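Local coordinates for lactaldehyde dehydrogenase (PDB 3PQA), which catalyses the NAD-dependent oxidation of lactaldehyde to lactate, a step in the biosynthesis of coenzyme F420, at residues B[75-80]-B[93-98]; B[82-87]-B[167-172]; B[87-92]-B[311-316]. All coordinates share one frame; numbering follows the deposited sequence.

The three contacts sit close together, their centres 11 to 12 Å apart, around the turn between helices 73-84 and 88-111. Contact 1 packs those two helices on each other; contact 2 ties the end of the first to the loop that leads into helix 171-186; contact 3 sets the start of the second against the loop 311-316, and shares P87 with contact 2. Contacts 1 and 2 are buried, whereas contact 3 is only partly buried. The chemistry follows: methyl packing without a cross-helix hydrogen bond in contact 1, one buried carboxylate and a bridging water in contact 2, and a proline ring edged by several waters in contact 3.

Contact 1 of 3, residues B[75-80]-B[93-98]; sequences ELAKIL and VEVERS
L76, A77 and L80 of helix 73-84 all gather on one methyl group, CG2 of V95 on helix 88-111. The two helices follow each other in the chain across a short turn and pack as an obliquely crossed helical hairpin. V95 CG2 comes within 4.0 Å of L76 CB on one turn and sits over the backbone at A77, 3.8 Å from A77 N, while L80 CD1 closes in from the next turn. The first torsion of V95 (180°) places CG1 opposite the backbone N and turns CG2 onto the neighbouring helix. With alanine at the crossing the CA atoms of A77 and V95 are 6.4 Å apart; the two local axes pass at 9.3 Å with their directions 127° apart.

The second kind of contact sets a hydrocarbon against a carboxylate. L80 and E94 cross at about a right angle, and L80 CD1 lies 3.6 Å from E94 OE1. The polar end of E94 is spent elsewhere: OE1 forms a salt bridge with K86, and OE2 accepts the backbone N-H groups of L144 and N145. Within helix 88-111, S98 OG donates to V95 O at 2.7 Å.

No hydrogen bond crosses between the two segments, so they hold by van der Waals contact, mostly between methyl groups. The buried E94, with a lysine and two amides around it, would be expected to stay ionised.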
# COMPACT_ATOMS: atom_id res chain seq x y z
N GLU B 75 -10.06 25.25 -29.15
CA GLU B 75 -11.50 25.24 -29.34
C GLU B 75 -12.24 25.03 -28.03
O GLU B 75 -13.21 25.73 -27.73
CB GLU B 75 -11.92 24.17 -30.35
CG GLU B 75 -13.39 24.23 -30.75
CD GLU B 75 -13.84 23.08 -31.64
OE1 GLU B 75 -15.06 22.85 -31.73
OE2 GLU B 75 -12.97 22.39 -32.24
N LEU B 76 -11.79 24.05 -27.24
CA LEU B 76 -12.46 23.75 -25.97
C LEU B 76 -12.28 24.90 -24.98
O LEU B 76 -13.21 25.24 -24.25
CB LEU B 76 -11.96 22.42 -25.38
CG LEU B 76 -12.29 21.16 -26.19
CD1 LEU B 76 -11.54 19.98 -25.58
CD2 LEU B 76 -13.79 20.88 -26.26
N ALA B 77 -11.09 25.50 -24.98
CA ALA B 77 -10.82 26.66 -24.12
C ALA B 77 -11.75 27.83 -24.46
O ALA B 77 -12.23 28.50 -23.55
CB ALA B 77 -9.36 27.09 -24.22
N LYS B 78 -11.99 28.05 -25.75
CA LYS B 78 -12.88 29.14 -26.20
C LYS B 78 -14.32 28.90 -25.75
O LYS B 78 -15.01 29.84 -25.34
CB LYS B 78 -12.85 29.31 -27.73
CG LYS B 78 -11.51 29.67 -28.33
CD LYS B 78 -11.12 31.11 -28.09
CE LYS B 78 -10.13 31.59 -29.14
NZ LYS B 78 -9.62 32.93 -28.72
N ILE B 79 -14.76 27.65 -25.82
CA ILE B 79 -16.08 27.29 -25.35
C ILE B 79 -16.23 27.60 -23.85
O ILE B 79 -17.25 28.13 -23.43
CB ILE B 79 -16.44 25.81 -25.65
CG1 ILE B 79 -16.68 25.63 -27.16
CG2 ILE B 79 -17.71 25.40 -24.88
CD1 ILE B 79 -16.53 24.18 -27.65
N LEU B 80 -15.20 27.29 -23.06
CA LEU B 80 -15.22 27.65 -21.64
C LEU B 80 -15.36 29.17 -21.44
O LEU B 80 -16.11 29.62 -20.59
CB LEU B 80 -13.99 27.11 -20.90
CG LEU B 80 -13.95 25.58 -20.75
CD1 LEU B 80 -12.59 25.13 -20.20
CD2 LEU B 80 -15.06 25.11 -19.85
N VAL B 93 -5.77 26.31 -18.94
CA VAL B 93 -5.36 25.54 -17.78
C VAL B 93 -6.35 24.42 -17.45
O VAL B 93 -5.93 23.26 -17.28
CB VAL B 93 -5.01 26.44 -16.55
CG1 VAL B 93 -4.72 25.59 -15.31
CG2 VAL B 93 -3.78 27.34 -16.88
N GLU B 94 -7.65 24.71 -17.41
CA GLU B 94 -8.63 23.64 -17.17
C GLU B 94 -8.53 22.52 -18.24
O GLU B 94 -8.55 21.33 -17.91
CB GLU B 94 -10.08 24.15 -17.08
CG GLU B 94 -11.06 23.01 -16.76
CD GLU B 94 -12.53 23.39 -16.68
OE1 GLU B 94 -12.86 24.60 -16.60
OE2 GLU B 94 -13.36 22.45 -16.68
N VAL B 95 -8.42 22.92 -19.51
CA VAL B 95 -8.32 21.93 -20.59
C VAL B 95 -7.08 21.04 -20.40
O VAL B 95 -7.18 19.81 -20.53
CB VAL B 95 -8.31 22.55 -22.01
CG1 VAL B 95 -8.21 21.44 -23.04
CG2 VAL B 95 -9.58 23.38 -22.26
N GLU B 96 -5.94 21.66 -20.09
CA GLU B 96 -4.70 20.92 -19.84
C GLU B 96 -4.86 19.93 -18.67
O GLU B 96 -4.41 18.77 -18.76
CB GLU B 96 -3.54 21.90 -19.60
CG GLU B 96 -2.15 21.26 -19.66
CD GLU B 96 -1.76 20.78 -21.06
OE1 GLU B 96 -2.22 21.36 -22.07
OE2 GLU B 96 -0.96 19.81 -21.15
N ARG B 97 -5.52 20.35 -17.59
CA ARG B 97 -5.80 19.44 -16.47
C ARG B 97 -6.63 18.23 -16.90
O ARG B 97 -6.36 17.10 -16.47
CB ARG B 97 -6.54 20.15 -15.34
CG ARG B 97 -6.00 21.49 -14.98
CD ARG B 97 -5.06 21.42 -13.86
NE ARG B 97 -5.76 21.45 -12.58
CZ ARG B 97 -5.17 21.71 -11.42
NH1 ARG B 97 -5.87 21.70 -10.30
NH2 ARG B 97 -3.87 21.99 -11.38
N SER B 98 -7.66 18.48 -17.71
CA SER B 98 -8.55 17.40 -18.15
C SER B 98 -7.81 16.33 -18.95
O SER B 98 -8.12 15.15 -18.82
CB SER B 98 -9.77 17.96 -18.91
OG SER B 98 -9.44 18.33 -20.24

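Contact 2 of 3, residues B[82-87]-B[167-172]. With SO4 (sulfate ion), chain G.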
# COMPACT_ATOMS: atom_id res chain seq x y z
N ILE B 82 -16.63 31.44 -23.57
CA ILE B 82 -17.92 31.91 -24.06
C ILE B 82 -19.10 31.43 -23.21
O ILE B 82 -20.01 32.21 -22.91
CB ILE B 82 -18.09 31.54 -25.57
CG1 ILE B 82 -17.09 32.34 -26.42
CG2 ILE B 82 -19.51 31.78 -26.06
CD1 ILE B 82 -16.84 31.76 -27.82
N ASP B 83 -19.07 30.16 -22.81
CA ASP B 83 -20.21 29.52 -22.15
C ASP B 83 -20.16 29.66 -20.63
O ASP B 83 -21.18 29.96 -20.00
CB ASP B 83 -20.26 28.03 -22.58
CG ASP B 83 -21.52 27.30 -22.12
OD1 ASP B 83 -22.52 27.94 -21.75
OD2 ASP B 83 -21.50 26.05 -22.15
N ALA B 84 -18.99 29.43 -20.05
CA ALA B 84 -18.81 29.50 -18.60
C ALA B 84 -18.32 30.87 -18.13
O ALA B 84 -18.25 31.12 -16.93
CB ALA B 84 -17.86 28.38 -18.12
N GLY B 85 -17.99 31.75 -19.07
CA GLY B 85 -17.45 33.07 -18.73
C GLY B 85 -16.04 33.03 -18.16
O GLY B 85 -15.63 33.94 -17.45
N LYS B 86 -15.31 31.97 -18.47
CA LYS B 86 -14.00 31.73 -17.86
C LYS B 86 -12.90 32.41 -18.66
O LYS B 86 -12.74 32.13 -19.84
CB LYS B 86 -13.73 30.22 -17.78
CG LYS B 86 -12.38 29.88 -17.14
CD LYS B 86 -12.26 28.39 -16.83
CE LYS B 86 -13.28 27.99 -15.78
NZ LYS B 86 -12.89 26.77 -15.03
N PRO B 87 -12.14 33.32 -18.03
CA PRO B 87 -11.03 33.95 -18.75
C PRO B 87 -10.21 32.92 -19.52
O PRO B 87 -9.92 31.82 -19.00
CB PRO B 87 -10.22 34.60 -17.63
CG PRO B 87 -11.29 35.01 -16.67
CD PRO B 87 -12.22 33.82 -16.64
N SER B 167 -26.72 22.95 -16.74
CA SER B 167 -27.27 23.71 -17.86
C SER B 167 -26.72 25.13 -17.98
O SER B 167 -26.95 25.82 -18.98
CB SER B 167 -28.79 23.75 -17.75
OG SER B 167 -29.30 22.44 -17.64
N LYS B 168 -25.96 25.57 -16.97
CA LYS B 168 -25.38 26.91 -16.97
C LYS B 168 -24.14 27.00 -17.86
O LYS B 168 -23.76 28.08 -18.28
CB LYS B 168 -25.05 27.32 -15.54
CG LYS B 168 -26.27 27.68 -14.74
CD LYS B 168 -25.95 27.78 -13.27
CE LYS B 168 -27.22 27.78 -12.45
NZ LYS B 168 -26.84 27.44 -11.06
N ALA B 169 -23.51 25.86 -18.13
CA ALA B 169 -22.37 25.80 -19.04
C ALA B 169 -22.19 24.40 -19.64
O ALA B 169 -21.16 23.78 -19.44
CB ALA B 169 -21.07 26.25 -18.34
N PRO B 170 -23.20 23.93 -20.40
CA PRO B 170 -23.21 22.55 -20.92
C PRO B 170 -22.38 22.30 -22.18
O PRO B 170 -22.11 21.14 -22.51
CB PRO B 170 -24.70 22.32 -21.22
CG PRO B 170 -25.19 23.68 -21.65
CD PRO B 170 -24.38 24.70 -20.86
N LEU B 171 -21.97 23.35 -22.89
CA LEU B 171 -21.44 23.14 -24.25
C LEU B 171 -20.13 22.36 -24.31
O LEU B 171 -19.92 21.53 -25.22
CB LEU B 171 -21.36 24.45 -25.04
CG LEU B 171 -22.67 25.22 -25.22
CD1 LEU B 171 -22.45 26.44 -26.10
CD2 LEU B 171 -23.80 24.34 -25.78
N VAL B 172 -19.25 22.58 -23.34
CA VAL B 172 -18.01 21.84 -23.33
C VAL B 172 -18.28 20.36 -23.06
O VAL B 172 -17.55 19.51 -23.55
CB VAL B 172 -16.95 22.43 -22.38
CG1 VAL B 172 -17.17 21.97 -20.94
CG2 VAL B 172 -15.55 22.06 -22.86
S SO4 G . -29.22 22.61 -14.04
O1 SO4 G . -28.37 23.80 -14.09
O2 SO4 G . -30.53 22.89 -14.63
O3 SO4 G . -28.57 21.55 -14.79
O4 SO4 G . -29.41 22.20 -12.66
O HOH W 1 -19.30 24.70 -21.40
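D83 lays its carboxylate across the backbone of A169, P170 and L171, with CG 3.5 Å from A169 CA. Its first torsion (-172°) swings the group away from its own backbone N and into this turn. There D83 OD2 accepts the L171 N-H at 2.8 Å, nearly along the C-O axis and with an N-H...O angle of 158°. L171 CB also lies 3.3 Å from D83 OD2, while P170 N, at 3.2 Å from the same oxygen, has no hydrogen to offer. Water 1 adds a second grip on OD2: it donates to that oxygen and to A169 O, and accepts from V172 N. Next to this polar knot the methyls of A84 and A169 meet.

At the far end of the loop, S167 N donates to sulfate O3 at 3.0 Å and to O1; H164 and G201 hold the same ion, which probably came from the crystallisation liquor.

The K168 side chain lies about 8 Å from that of S222, which probably binds NAD. Strand 160-165, followed by this loop and helix 171-186, is a unit of the Rossmann-like NAD-binding domain of aldehyde dehydrogenases.

Contact 3 of 3, residues B[87-92]-B[311-316]; sequences PIKQAR and KTDVGP
The first turn of helix 88-111 faces an irregular stretch of loop, 311-316, and the two backbones come nearest at P87 and G315, whose CA atoms are 5.9 Å apart. In the aldehyde dehydrogenase fold this joins a helix packed with the NAD-binding domain to a loop of the catalytic domain, the loop running between helices 288-300 and 320-335.

P87, at the N-cap position of its helix, makes the dry part of the contact. Its ring rests against the loop backbone: P87 CG lies 3.7 Å from G315 N and 3.8 Å from D313 O, while CB approaches T312 O. A side-chain touch between P87 CG and T312 CG2 completes this patch, and T312 turns its hydroxyl to N306 instead.

Around the proline the contact is wet. T312 O accepts from two waters: water 2, which also takes a weak bond from K89 N, and water 5, which accepts from Q90 NE2. K89 reaches toward D313, but its NZ stays 4.5 Å from OD1, beyond a salt bridge. Water 3 lies between them, held firmly at 2.6 Å from D313 OD1 and only weakly by K89 NZ, which also makes a weak bond to E310 O. The other carboxylate oxygen, D313 OD2, accepts from N303 N.

Q90 is extended beyond CG, which carries its amide nitrogen out in front of the D313 carbonyl oxygen. Its OE1 accepts from Y270 N, fixing the flip of the amide and pointing NE2 at the loop. Q90 NE2 sits 3.2 Å from D313 O, and water 4 spans the pair, accepting from Q90 NE2 at 3.1 Å and donating to D313 O at 2.6 Å.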
# COMPACT_ATOMS: atom_id res chain seq x y z
N PRO B 87 -12.14 33.32 -18.03
CA PRO B 87 -11.03 33.95 -18.75
C PRO B 87 -10.21 32.92 -19.52
O PRO B 87 -9.92 31.82 -19.00
CB PRO B 87 -10.22 34.60 -17.63
CG PRO B 87 -11.29 35.01 -16.67
CD PRO B 87 -12.22 33.82 -16.64
N ILE B 88 -9.89 33.27 -20.77
CA ILE B 88 -9.27 32.32 -21.71
C ILE B 88 -7.99 31.67 -21.19
O ILE B 88 -7.80 30.46 -21.36
CB ILE B 88 -9.09 32.94 -23.15
CG1 ILE B 88 -8.64 31.88 -24.16
CG2 ILE B 88 -8.13 34.13 -23.13
CD1 ILE B 88 -9.73 30.89 -24.57
N LYS B 89 -7.14 32.44 -20.50
CA LYS B 89 -5.94 31.86 -19.88
C LYS B 89 -6.25 30.76 -18.85
O LYS B 89 -5.57 29.73 -18.80
CB LYS B 89 -5.07 32.96 -19.26
CG LYS B 89 -4.37 33.85 -20.30
CD LYS B 89 -3.41 34.86 -19.66
CE LYS B 89 -4.16 35.82 -18.73
NZ LYS B 89 -3.39 37.08 -18.49
N GLN B 90 -7.29 30.98 -18.04
CA GLN B 90 -7.76 29.98 -17.08
C GLN B 90 -8.46 28.80 -17.75
O GLN B 90 -8.38 27.66 -17.28
CB GLN B 90 -8.69 30.63 -16.05
CG GLN B 90 -7.99 31.65 -15.15
CD GLN B 90 -8.98 32.39 -14.29
OE1 GLN B 90 -9.88 31.79 -13.69
NE2 GLN B 90 -8.84 33.72 -14.23
N ALA B 91 -9.15 29.08 -18.85
CA ALA B 91 -9.79 28.03 -19.64
C ALA B 91 -8.76 27.03 -20.17
O ALA B 91 -8.99 25.82 -20.14
CB ALA B 91 -10.60 28.63 -20.77
N ARG B 92 -7.63 27.55 -20.64
CA ARG B 92 -6.56 26.70 -21.19
C ARG B 92 -6.00 25.76 -20.14
O ARG B 92 -5.78 24.57 -20.41
CB ARG B 92 -5.42 27.54 -21.80
CG ARG B 92 -5.85 28.34 -23.02
CD ARG B 92 -4.70 29.05 -23.72
NE ARG B 92 -5.23 29.79 -24.87
CZ ARG B 92 -5.23 31.12 -24.99
NH1 ARG B 92 -4.68 31.89 -24.06
NH2 ARG B 92 -5.77 31.68 -26.06
N LYS B 311 -6.02 39.58 -21.90
CA LYS B 311 -5.60 40.39 -20.76
C LYS B 311 -6.52 40.26 -19.53
O LYS B 311 -6.16 40.71 -18.44
CB LYS B 311 -5.49 41.87 -21.15
CG LYS B 311 -4.63 42.17 -22.39
CD LYS B 311 -4.37 43.68 -22.47
CE LYS B 311 -4.22 44.18 -23.90
NZ LYS B 311 -2.91 43.79 -24.51
N THR B 312 -7.69 39.66 -19.71
CA THR B 312 -8.70 39.62 -18.64
C THR B 312 -8.28 38.72 -17.48
O THR B 312 -7.89 37.56 -17.68
CB THR B 312 -10.09 39.21 -19.18
OG1 THR B 312 -10.59 40.25 -20.05
CG2 THR B 312 -11.07 39.00 -18.05
N ASP B 313 -8.34 39.27 -16.27
CA ASP B 313 -8.06 38.51 -15.05
C ASP B 313 -9.33 37.95 -14.45
O ASP B 313 -9.33 36.84 -13.93
CB ASP B 313 -7.38 39.39 -14.00
CG ASP B 313 -6.00 39.85 -14.43
OD1 ASP B 313 -5.18 39.00 -14.85
OD2 ASP B 313 -5.74 41.06 -14.33
N VAL B 314 -10.41 38.73 -14.52
CA VAL B 314 -11.70 38.39 -13.90
C VAL B 314 -12.85 38.60 -14.88
O VAL B 314 -13.09 39.72 -15.35
CB VAL B 314 -11.97 39.27 -12.63
CG1 VAL B 314 -13.30 38.90 -11.96
CG2 VAL B 314 -10.82 39.16 -11.65
N GLY B 315 -13.55 37.51 -15.20
CA GLY B 315 -14.75 37.58 -16.04
C GLY B 315 -16.03 37.69 -15.21
O GLY B 315 -15.98 37.92 -14.00
N PRO B 316 -17.19 37.51 -15.87
CA PRO B 316 -18.46 37.66 -15.17
C PRO B 316 -18.81 36.45 -14.28
O PRO B 316 -18.23 35.37 -14.44
CB PRO B 316 -19.46 37.73 -16.32
CG PRO B 316 -18.85 36.81 -17.35
CD PRO B 316 -17.37 37.07 -17.26
O HOH W 2 -7.88 35.64 -20.01
O HOH W 3 -4.84 36.45 -15.44
O HOH W 4 -10.79 35.27 -12.43
O HOH W 5 -7.08 34.96 -16.29